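PDB 6FZZ: virulent strain associated lipoprotein from Borreliella spielmanii A14S, which is an outer surface lipoprotein of the pFam54 family from a Lyme disease spirochaete and probably binds glutathione, as BBE31 of Borrelia burgdorferi does. Local coordinates for residues Lys41-Asp46 with Leu79-Leu84; Lys93-Ile98 with Asp107-Ser112; Leu56-Glu61 with Ser70-Ala75. All blocks are in the same frame, centred on the assembly; numbering follows the deposited sequence.

In the fold
The modelled chain is all helix and loop; two of the three contacts use helix 71-83, and the third packs beside it. Interaction 3 comes first to completion along the chain, tying the loop 56-61 to the start of that helix. Interaction 1 spans it, joining the loop just after helix 15-41 to the later turns of helix 71-83, its centre about 15 Å from that of interaction 3. Interaction 2 follows in series, packing helix 89-102 on helix 105-126. Its centre lies about 13 Å from that of interaction 1, which it touches through Leu84 and Phe95 and through Thr80 and Phe109. Leu56 packs on Phe109, linking interactions 2 and 3. The long loop is thus fixed against helices at several points.

Interaction 1 (Lys41-Asp46 with Leu79-Leu84); sequences KEEPED and LTYGIL
Glu43 meets Tyr81 across this contact through a single pair of polar ends. The chain leaves helix 15-41 at Glu42, and Glu43, the next residue, turns its side chain to helix 71-83. Its chi1 of 91° lies away from a staggered value, but beyond CG the chain is extended and carries the carboxylate out to the phenol. Tyr81 OH donates to Glu43 OE1 at 2.7 Å, and the oxygen receives it on its anti lone pair, the one turned away from OE2. OE1 lies in the plane of the Tyr81 ring, at its edge, while the carboxylate stands almost perpendicular to that ring, at 89°. OE2 forms a salt bridge with Arg77. The ring of Tyr48 meets that of Tyr81 edge-to-face, and a tetraethylene glycol, probably from the crystallisation liquor, lies about 4 Å from the Glu43 side chain. Between Glu43 and Tyr81 the join is polar, while Ile50 and Phe53 of the same loop pack on the Tyr81 side chain. With Tyr81 OH bonded to OE1 and Arg77 paired with OE2, the carboxylate is probably held in its rotation and kept ionised.

Interaction 2 (Lys93-Ile98 with Asp107-Ser112); sequences KRFSEI and DIFNTS
One residue before Ile108, which meets Phe95 across the contact, Asp107 O accepts from Thr111 OG1 at 2.7 Å; the hydroxyl lies in the carbonyl plane, with a C=O...donor angle of 152°. Ile108 O in turn receives Ser112 N at 3.1 Å, and Ser112 OG also approaches it, modelled so near that the exact length of that second bond is doubtful. Thr111 OG1, and probably Ser112 OG, therefore folds back on its own helix and is spent on a carbonyl one turn earlier, while what crosses to the neighbouring helix is apolar.

Phe95 carries that crossing. Its CG stands anti to the backbone N (chi1 -175°), which swings the ring out from helix 89-102 so that its far end arrives between two side chains of the partner. Ring atom Phe95 CZ touches the methyl Ile108 CG2 at 4.0 Å. On the next edge atom, Phe95 CE2 lies 3.9 Å from Phe109 CZ, which sits at the edge of the Phe95 ring, near its plane. The two phenyl groups run alongside each other, pointing opposite ways, with centroids 5.9 Å apart and planes at 62°, an oblique pairing.

The helices 89-102 and 105-126 follow one another directly, joined by a very short link, and this buried packing lies between them within the all-helical fold of a Bbcrasp-1-type, pFam54 protein. Val191 of helix 180-209 packs on Ile108. From helix 71-83, Tyr76 and Thr80 cover Phe109. Around Phe95 itself, Phe162 of helix 138-170 meets the ring, and Leu84 and Met87 pack on it from the chain that leads into helix 89-102.

Interaction 3 (Leu56-Glu61 with Ser70-Ala75); sequences LRWHEE and SERSKA
Arg72 lays its whole side chain along one face of Trp58. With chi1 at 65°, CG is tucked over the backbone, between N and C, and the chain then runs extended to NE, flat along the indole. CB begins at the outer rim, 3.8 Å from Trp58 CZ2. CG lies over the CZ2–CE2 bond, 3.5 Å from Trp58 CZ2. CD sits almost directly above the six-membered ring, 3.5 Å from its centroid, a CH-pi contact. NE passes over the ring fusion, 3.5 Å from Trp58 CD2, and CZ lies above the five-membered ring in a cation-pi contact. The guanidinium is stacked on the indole with planes only 4° apart. At the tip, NH1 makes a weak hydrogen bond, part of a salt bridge, to Glu60 OE1 at 3.1 Å. NH2 donates to Glu60 O at 2.9 Å, approaching from 50° above the carbonyl plane, and also forms a salt bridge with Glu64. At the indole's edge, Trp58 NE1 donates to Ser73 OG at 3.0 Å, in the ring plane; that hydroxyl is also bonded to Thr65 O. Ser70 OG N-caps the helix by accepting from Ser73 N. The indole is thus fixed by both a stacked face and a bonded edge, and two glutamates probably balance the arginine charge above it, holding this surface loop onto the start of helix 71-83.

Interaction 1 (Lys41-Asp46 with Leu79-Leu84)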
loop_
_atom_site.group_PDB
_atom_site.type_symbol
_atom_site.label_atom_id
_atom_site.label_comp_id
_atom_site.label_asym_id
_atom_site.label_seq_id
_atom_site.Cartn_x
_atom_site.Cartn_y
_atom_site.Cartn_z
ATOM N N LYS A 41 -15.641 -4.785 -2.856
ATOM C CA LYS A 41 -16.983 -5.163 -3.263
ATOM C C LYS A 41 -17.543 -6.303 -2.457
ATOM O O LYS A 41 -18.766 -6.335 -2.195
ATOM C CB LYS A 41 -17.036 -5.425 -4.788
ATOM C CG LYS A 41 -17.045 -4.115 -5.568
ATOM C CD LYS A 41 -16.603 -4.239 -7.020
ATOM C CE LYS A 41 -17.567 -5.027 -7.845
ATOM N NZ LYS A 41 -17.245 -4.740 -9.263
ATOM N N GLU A 42 -16.687 -7.242 -2.032
ATOM C CA GLU A 42 -17.142 -8.385 -1.225
ATOM C C GLU A 42 -16.821 -8.247 0.190
ATOM O O GLU A 42 -16.881 -9.237 0.916
ATOM C CB GLU A 42 -16.515 -9.727 -1.724
ATOM C CG GLU A 42 -16.751 -9.885 -3.200
ATOM C CD GLU A 42 -16.155 -11.168 -3.829
ATOM O OE1 GLU A 42 -15.361 -11.879 -3.159
ATOM O OE2 GLU A 42 -16.498 -11.420 -5.007
ATOM N N GLU A 43 -16.507 -7.045 0.666
ATOM C CA GLU A 43 -16.102 -6.929 2.063
ATOM C C GLU A 43 -17.212 -7.363 3.053
ATOM O O GLU A 43 -18.361 -6.951 2.953
ATOM C CB GLU A 43 -15.505 -5.554 2.415
ATOM C CG GLU A 43 -16.470 -4.559 2.887
ATOM C CD GLU A 43 -15.847 -3.220 3.200
ATOM O OE1 GLU A 43 -14.602 -3.029 3.307
ATOM O OE2 GLU A 43 -16.673 -2.340 3.211
ATOM N N PRO A 44 -16.840 -8.167 4.032
ATOM C CA PRO A 44 -17.824 -8.502 5.011
ATOM C C PRO A 44 -18.131 -7.278 5.840
ATOM O O PRO A 44 -17.402 -6.274 5.803
ATOM C CB PRO A 44 -17.133 -9.558 5.895
ATOM C CG PRO A 44 -15.838 -9.855 5.275
ATOM C CD PRO A 44 -15.508 -8.725 4.338
ATOM N N GLU A 45 -19.215 -7.369 6.596
ATOM C CA GLU A 45 -19.683 -6.275 7.428
ATOM C C GLU A 45 -18.645 -6.003 8.486
ATOM O O GLU A 45 -18.513 -4.884 8.921
ATOM C CB GLU A 45 -20.975 -6.690 8.130
ATOM C CG GLU A 45 -22.142 -6.806 7.175
ATOM C CD GLU A 45 -23.470 -6.904 7.916
ATOM O OE1 GLU A 45 -23.475 -7.587 8.945
ATOM O OE2 GLU A 45 -24.469 -6.287 7.473
ATOM N N ASP A 46 -17.875 -7.008 8.907
ATOM C CA ASP A 46 -16.850 -6.712 9.906
ATOM C C ASP A 46 -15.562 -6.169 9.298
ATOM O O ASP A 46 -14.556 -6.017 10.027
ATOM C CB ASP A 46 -16.544 -7.913 10.786
ATOM C CG ASP A 46 -15.876 -9.013 10.073
ATOM O OD1 ASP A 46 -15.671 -9.003 8.856
ATOM O OD2 ASP A 46 -15.556 -9.955 10.789
ATOM N N LEU A 79 -7.309 0.658 -0.562
ATOM C CA LEU A 79 -5.840 0.829 -0.569
ATOM C C LEU A 79 -5.235 -0.007 0.561
ATOM O O LEU A 79 -4.106 -0.528 0.435
ATOM C CB LEU A 79 -5.473 2.269 -0.449
ATOM C CG LEU A 79 -5.864 3.142 -1.681
ATOM C CD1 LEU A 79 -5.638 4.606 -1.418
ATOM C CD2 LEU A 79 -5.074 2.769 -2.960
ATOM N N THR A 80 -5.979 -0.140 1.660
ATOM C CA THR A 80 -5.571 -1.009 2.776
ATOM C C THR A 80 -5.451 -2.491 2.367
ATOM O O THR A 80 -4.463 -3.154 2.671
ATOM C CB THR A 80 -6.507 -0.836 4.017
ATOM O OG1 THR A 80 -6.491 0.530 4.478
ATOM C CG2 THR A 80 -6.008 -1.722 5.160
ATOM N N TYR A 81 -6.478 -2.999 1.669
ATOM C CA TYR A 81 -6.493 -4.371 1.154
ATOM C C TYR A 81 -5.318 -4.568 0.159
ATOM O O TYR A 81 -4.725 -5.651 0.067
ATOM C CB TYR A 81 -7.848 -4.649 0.483
ATOM C CG TYR A 81 -9.026 -4.418 1.424
ATOM C CD1 TYR A 81 -8.900 -4.704 2.781
ATOM C CD2 TYR A 81 -10.258 -3.987 0.963
ATOM C CE1 TYR A 81 -9.942 -4.512 3.636
ATOM C CE2 TYR A 81 -11.331 -3.798 1.823
ATOM C CZ TYR A 81 -11.155 -4.053 3.156
ATOM O OH TYR A 81 -12.153 -3.911 4.107
ATOM N N GLY A 82 -4.974 -3.506 -0.556
ATOM C CA GLY A 82 -3.842 -3.547 -1.467
ATOM C C GLY A 82 -2.478 -3.713 -0.779
ATOM O O GLY A 82 -1.696 -4.566 -1.170
ATOM N N ILE A 83 -2.200 -2.888 0.220
ATOM C CA ILE A 83 -0.915 -2.881 0.884
ATOM C C ILE A 83 -0.805 -4.093 1.801
ATOM O O ILE A 83 0.293 -4.659 1.988
ATOM C CB ILE A 83 -0.649 -1.545 1.658
ATOM C CG1 ILE A 83 0.834 -1.460 2.100
ATOM C CG2 ILE A 83 -1.496 -1.389 2.908
ATOM C CD1 ILE A 83 1.799 -1.281 0.967
ATOM N N LEU A 84 -1.948 -4.584 2.278
ATOM C CA LEU A 84 -1.934 -5.832 3.086
ATOM C C LEU A 84 -2.266 -7.059 2.234
ATOM O O LEU A 84 -2.823 -8.040 2.710
ATOM C CB LEU A 84 -2.913 -5.697 4.239
ATOM C CG LEU A 84 -2.684 -4.518 5.221
ATOM C CD1 LEU A 84 -3.701 -4.609 6.353
ATOM C CD2 LEU A 84 -1.248 -4.577 5.775
#

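Interaction 2 (Lys93-Ile98 with Asp107-Ser112)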
loop_
_atom_site.group_PDB
_atom_site.type_symbol
_atom_site.label_atom_id
_atom_site.label_comp_id
_atom_site.label_asym_id
_atom_site.label_seq_id
_atom_site.Cartn_x
_atom_site.Cartn_y
_atom_site.Cartn_z
ATOM N N LYS A 93 -6.870 -9.482 10.664
ATOM C CA LYS A 93 -7.451 -9.135 11.961
ATOM C C LYS A 93 -6.302 -9.046 12.977
ATOM O O LYS A 93 -6.268 -8.185 13.814
ATOM C CB LYS A 93 -8.494 -10.214 12.401
ATOM C CG LYS A 93 -8.897 -10.059 13.880
ATOM C CD LYS A 93 -9.459 -11.331 14.518
ATOM C CE LYS A 93 -10.464 -12.045 13.631
ATOM N NZ LYS A 93 -11.283 -13.018 14.416
ATOM N N ARG A 94 -5.361 -9.960 12.905
ATOM C CA ARG A 94 -4.245 -9.951 13.834
ATOM C C ARG A 94 -3.360 -8.724 13.627
ATOM O O ARG A 94 -2.930 -8.133 14.584
ATOM C CB ARG A 94 -3.433 -11.231 13.671
ATOM C CG ARG A 94 -2.135 -11.315 14.437
ATOM C CD ARG A 94 -2.165 -10.909 15.902
ATOM N NE ARG A 94 -3.124 -11.655 16.713
ATOM C CZ ARG A 94 -3.259 -11.501 18.031
ATOM N NH1 ARG A 94 -2.499 -10.631 18.691
ATOM N NH2 ARG A 94 -4.155 -12.219 18.696
ATOM N N PHE A 95 -3.082 -8.360 12.374
ATOM C CA PHE A 95 -2.354 -7.139 12.123
ATOM C C PHE A 95 -3.017 -5.945 12.804
ATOM O O PHE A 95 -2.374 -5.120 13.459
ATOM C CB PHE A 95 -2.244 -6.876 10.614
ATOM C CG PHE A 95 -1.393 -5.672 10.266
ATOM C CD1 PHE A 95 -0.003 -5.724 10.367
ATOM C CD2 PHE A 95 -1.990 -4.485 9.843
ATOM C CE1 PHE A 95 0.751 -4.583 10.053
ATOM C CE2 PHE A 95 -1.230 -3.376 9.518
ATOM C CZ PHE A 95 0.120 -3.442 9.591
ATOM N N SER A 96 -4.323 -5.833 12.610
ATOM C CA SER A 96 -5.062 -4.717 13.195
ATOM C C SER A 96 -4.933 -4.707 14.725
ATOM O O SER A 96 -4.706 -3.653 15.347
ATOM C CB SER A 96 -6.522 -4.793 12.715
ATOM O OG SER A 96 -7.362 -3.909 13.376
ATOM N N GLU A 97 -5.169 -5.877 15.332
ATOM C CA GLU A 97 -4.984 -6.078 16.763
ATOM C C GLU A 97 -3.619 -5.602 17.255
ATOM O O GLU A 97 -3.558 -4.829 18.258
ATOM C CB GLU A 97 -5.209 -7.569 17.136
ATOM C CG GLU A 97 -6.654 -7.969 16.879
ATOM C CD GLU A 97 -6.906 -9.471 17.116
ATOM O OE1 GLU A 97 -5.922 -10.244 17.211
ATOM O OE2 GLU A 97 -8.093 -9.877 17.172
ATOM N N ILE A 98 -2.545 -5.968 16.538
ATOM C CA ILE A 98 -1.187 -5.619 16.958
ATOM C C ILE A 98 -0.958 -4.106 16.903
ATOM O O ILE A 98 -0.422 -3.536 17.821
ATOM C CB ILE A 98 -0.099 -6.284 16.092
ATOM C CG1 ILE A 98 -0.052 -7.782 16.333
ATOM C CG2 ILE A 98 1.277 -5.738 16.394
ATOM C CD1 ILE A 98 0.604 -8.471 15.167
ATOM N N ASP A 107 -0.472 6.452 12.382
ATOM C CA ASP A 107 0.807 6.644 11.713
ATOM C C ASP A 107 1.100 5.419 10.820
ATOM O O ASP A 107 1.694 5.573 9.771
ATOM C CB ASP A 107 1.961 6.829 12.732
ATOM C CG ASP A 107 2.046 8.278 13.263
ATOM O OD1 ASP A 107 1.117 9.042 13.013
ATOM O OD2 ASP A 107 3.011 8.666 13.936
ATOM N N ILE A 108 0.756 4.214 11.274
ATOM C CA ILE A 108 0.957 3.010 10.435
ATOM C C ILE A 108 0.010 3.042 9.218
ATOM O O ILE A 108 0.461 2.796 8.061
ATOM C CB ILE A 108 0.673 1.709 11.261
ATOM C CG1 ILE A 108 1.775 1.460 12.249
ATOM C CG2 ILE A 108 0.471 0.496 10.361
ATOM C CD1 ILE A 108 3.089 0.932 11.649
ATOM N N PHE A 109 -1.291 3.267 9.462
ATOM C CA PHE A 109 -2.275 3.125 8.391
ATOM C C PHE A 109 -2.195 4.313 7.434
ATOM O O PHE A 109 -2.140 4.125 6.209
ATOM C CB PHE A 109 -3.710 2.887 8.904
ATOM C CG PHE A 109 -3.962 1.446 9.301
ATOM C CD1 PHE A 109 -3.597 0.978 10.568
ATOM C CD2 PHE A 109 -4.561 0.574 8.410
ATOM C CE1 PHE A 109 -3.816 -0.344 10.918
ATOM C CE2 PHE A 109 -4.798 -0.744 8.779
ATOM C CZ PHE A 109 -4.389 -1.197 10.009
ATOM N N ASN A 110 -2.111 5.527 7.946
ATOM C CA ASN A 110 -2.095 6.669 7.013
ATOM C C ASN A 110 -0.852 6.656 6.099
ATOM O O ASN A 110 -0.912 7.045 4.904
ATOM C CB ASN A 110 -2.194 8.015 7.762
ATOM C CG ASN A 110 -3.572 8.270 8.366
ATOM O OD1 ASN A 110 -4.607 7.686 7.991
ATOM N ND2 ASN A 110 -3.604 9.236 9.302
ATOM N N THR A 111 0.267 6.257 6.678
ATOM C CA THR A 111 1.519 6.244 5.961
ATOM C C THR A 111 1.474 5.173 4.863
ATOM O O THR A 111 1.843 5.473 3.725
ATOM C CB THR A 111 2.768 6.096 6.895
ATOM O OG1 THR A 111 2.773 7.115 7.869
ATOM C CG2 THR A 111 4.043 6.278 6.107
ATOM N N SER A 112 0.967 3.980 5.206
ATOM C CA SER A 112 0.924 2.808 4.344
ATOM C C SER A 112 -0.015 3.061 3.197
ATOM O O SER A 112 0.293 2.753 2.038
ATOM C CB SER A 112 0.335 1.557 5.133
ATOM O OG SER A 112 1.156 1.354 6.179
#

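Interaction 3 (Leu56-Glu61 with Ser70-Ala75)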
loop_
_atom_site.group_PDB
_atom_site.type_symbol
_atom_site.label_atom_id
_atom_site.label_comp_id
_atom_site.label_asym_id
_atom_site.label_seq_id
_atom_site.Cartn_x
_atom_site.Cartn_y
_atom_site.Cartn_z
ATOM N N LEU A 56 -9.825 5.542 12.757
ATOM C CA LEU A 56 -9.285 6.490 11.794
ATOM C C LEU A 56 -10.449 7.419 11.415
ATOM O O LEU A 56 -11.396 7.028 10.725
ATOM C CB LEU A 56 -8.785 5.729 10.574
ATOM C CG LEU A 56 -7.464 4.903 10.748
ATOM C CD1 LEU A 56 -7.318 3.943 9.568
ATOM C CD2 LEU A 56 -6.266 5.836 10.834
ATOM N N ARG A 57 -10.397 8.650 11.876
ATOM C CA ARG A 57 -11.505 9.578 11.648
ATOM C C ARG A 57 -10.931 10.724 10.811
ATOM O O ARG A 57 -9.915 11.382 11.173
ATOM C CB ARG A 57 -12.119 10.030 13.017
ATOM C CG ARG A 57 -13.242 11.049 12.804
ATOM C CD ARG A 57 -13.947 11.482 14.098
ATOM N NE ARG A 57 -14.462 10.309 14.778
ATOM C CZ ARG A 57 -15.531 9.616 14.424
ATOM N NH1 ARG A 57 -16.305 9.963 13.375
ATOM N NH2 ARG A 57 -15.850 8.582 15.161
ATOM N N TRP A 58 -11.567 10.989 9.678
ATOM C CA TRP A 58 -11.140 12.117 8.832
ATOM C C TRP A 58 -11.246 13.449 9.533
ATOM O O TRP A 58 -12.235 13.679 10.227
ATOM C CB TRP A 58 -12.006 12.219 7.631
ATOM C CG TRP A 58 -11.897 11.029 6.660
ATOM C CD1 TRP A 58 -12.613 9.899 6.701
ATOM C CD2 TRP A 58 -10.998 10.900 5.560
ATOM N NE1 TRP A 58 -12.278 9.056 5.659
ATOM C CE2 TRP A 58 -11.254 9.628 4.957
ATOM C CE3 TRP A 58 -9.973 11.712 5.041
ATOM C CZ2 TRP A 58 -10.580 9.175 3.811
ATOM C CZ3 TRP A 58 -9.287 11.240 3.900
ATOM C CH2 TRP A 58 -9.603 9.969 3.307
ATOM N N HIS A 59 -10.284 14.354 9.336
ATOM C CA HIS A 59 -10.404 15.652 10.006
ATOM C C HIS A 59 -11.383 16.649 9.330
ATOM O O HIS A 59 -12.079 17.399 10.014
ATOM C CB HIS A 59 -9.044 16.293 10.288
ATOM C CG HIS A 59 -9.138 17.420 11.270
ATOM N ND1 HIS A 59 -9.184 18.743 10.885
ATOM C CD2 HIS A 59 -9.285 17.414 12.617
ATOM C CE1 HIS A 59 -9.301 19.506 11.956
ATOM N NE2 HIS A 59 -9.384 18.725 13.018
ATOM N N GLU A 60 -11.523 16.575 8.014
ATOM C CA GLU A 60 -12.423 17.415 7.261
ATOM C C GLU A 60 -13.840 16.870 7.345
ATOM O O GLU A 60 -14.051 15.620 7.459
ATOM C CB GLU A 60 -11.992 17.490 5.788
ATOM C CG GLU A 60 -10.479 17.607 5.583
ATOM C CD GLU A 60 -9.702 16.303 5.886
ATOM O OE1 GLU A 60 -10.263 15.181 5.820
ATOM O OE2 GLU A 60 -8.509 16.398 6.247
ATOM N N GLU A 61 -14.806 17.790 7.285
ATOM C CA GLU A 61 -16.224 17.462 7.293
ATOM C C GLU A 61 -16.546 16.425 6.195
ATOM O O GLU A 61 -15.983 16.512 5.137
ATOM C CB GLU A 61 -17.096 18.731 7.100
ATOM C CG GLU A 61 -17.024 19.718 8.266
ATOM C CD GLU A 61 -17.508 19.151 9.609
ATOM O OE1 GLU A 61 -18.318 18.218 9.584
ATOM O OE2 GLU A 61 -17.059 19.620 10.684
ATOM N N SER A 70 -18.462 6.258 3.322
ATOM C CA SER A 70 -18.307 7.316 2.347
ATOM C C SER A 70 -17.441 6.810 1.170
ATOM O O SER A 70 -16.805 5.769 1.281
ATOM C CB SER A 70 -17.663 8.509 3.019
ATOM O OG SER A 70 -16.353 8.175 3.437
ATOM N N GLU A 71 -17.367 7.574 0.072
ATOM C CA GLU A 71 -16.535 7.192 -1.049
ATOM C C GLU A 71 -15.065 7.263 -0.693
ATOM O O GLU A 71 -14.304 6.391 -1.071
ATOM C CB GLU A 71 -16.838 8.056 -2.296
ATOM C CG GLU A 71 -18.252 7.796 -2.818
ATOM C CD GLU A 71 -18.546 6.306 -3.052
ATOM O OE1 GLU A 71 -17.809 5.670 -3.861
ATOM O OE2 GLU A 71 -19.515 5.762 -2.445
ATOM N N ARG A 72 -14.642 8.291 0.026
ATOM C CA ARG A 72 -13.233 8.357 0.357
ATOM C C ARG A 72 -12.828 7.253 1.376
ATOM O O ARG A 72 -11.697 6.765 1.347
ATOM C CB ARG A 72 -12.845 9.771 0.841
ATOM C CG ARG A 72 -13.463 10.226 2.126
ATOM C CD ARG A 72 -12.973 11.608 2.502
ATOM N NE ARG A 72 -13.708 12.087 3.684
ATOM C CZ ARG A 72 -13.476 13.239 4.300
ATOM N NH1 ARG A 72 -12.451 14.025 3.919
ATOM N NH2 ARG A 72 -14.206 13.572 5.379
ATOM N N SER A 73 -13.743 6.882 2.292
ATOM C CA SER A 73 -13.482 5.811 3.207
ATOM C C SER A 73 -13.342 4.468 2.473
ATOM O O SER A 73 -12.444 3.682 2.788
ATOM C CB SER A 73 -14.500 5.788 4.348
ATOM O OG SER A 73 -14.213 6.829 5.254
ATOM N N LYS A 74 -14.258 4.170 1.564
ATOM C CA LYS A 74 -14.148 2.965 0.743
ATOM C C LYS A 74 -12.814 2.893 -0.004
ATOM O O LYS A 74 -12.182 1.825 -0.015
ATOM C CB LYS A 74 -15.287 2.852 -0.240
ATOM C CG LYS A 74 -16.610 2.651 0.494
ATOM C CD LYS A 74 -17.701 2.464 -0.534
ATOM C CE LYS A 74 -19.057 2.305 0.078
ATOM N NZ LYS A 74 -19.960 2.169 -1.098
ATOM N N ALA A 75 -12.386 4.025 -0.560
ATOM C CA ALA A 75 -11.071 4.133 -1.244
ATOM C C ALA A 75 -9.917 3.795 -0.295
ATOM O O ALA A 75 -8.983 3.028 -0.648
ATOM C CB ALA A 75 -10.907 5.511 -1.891
#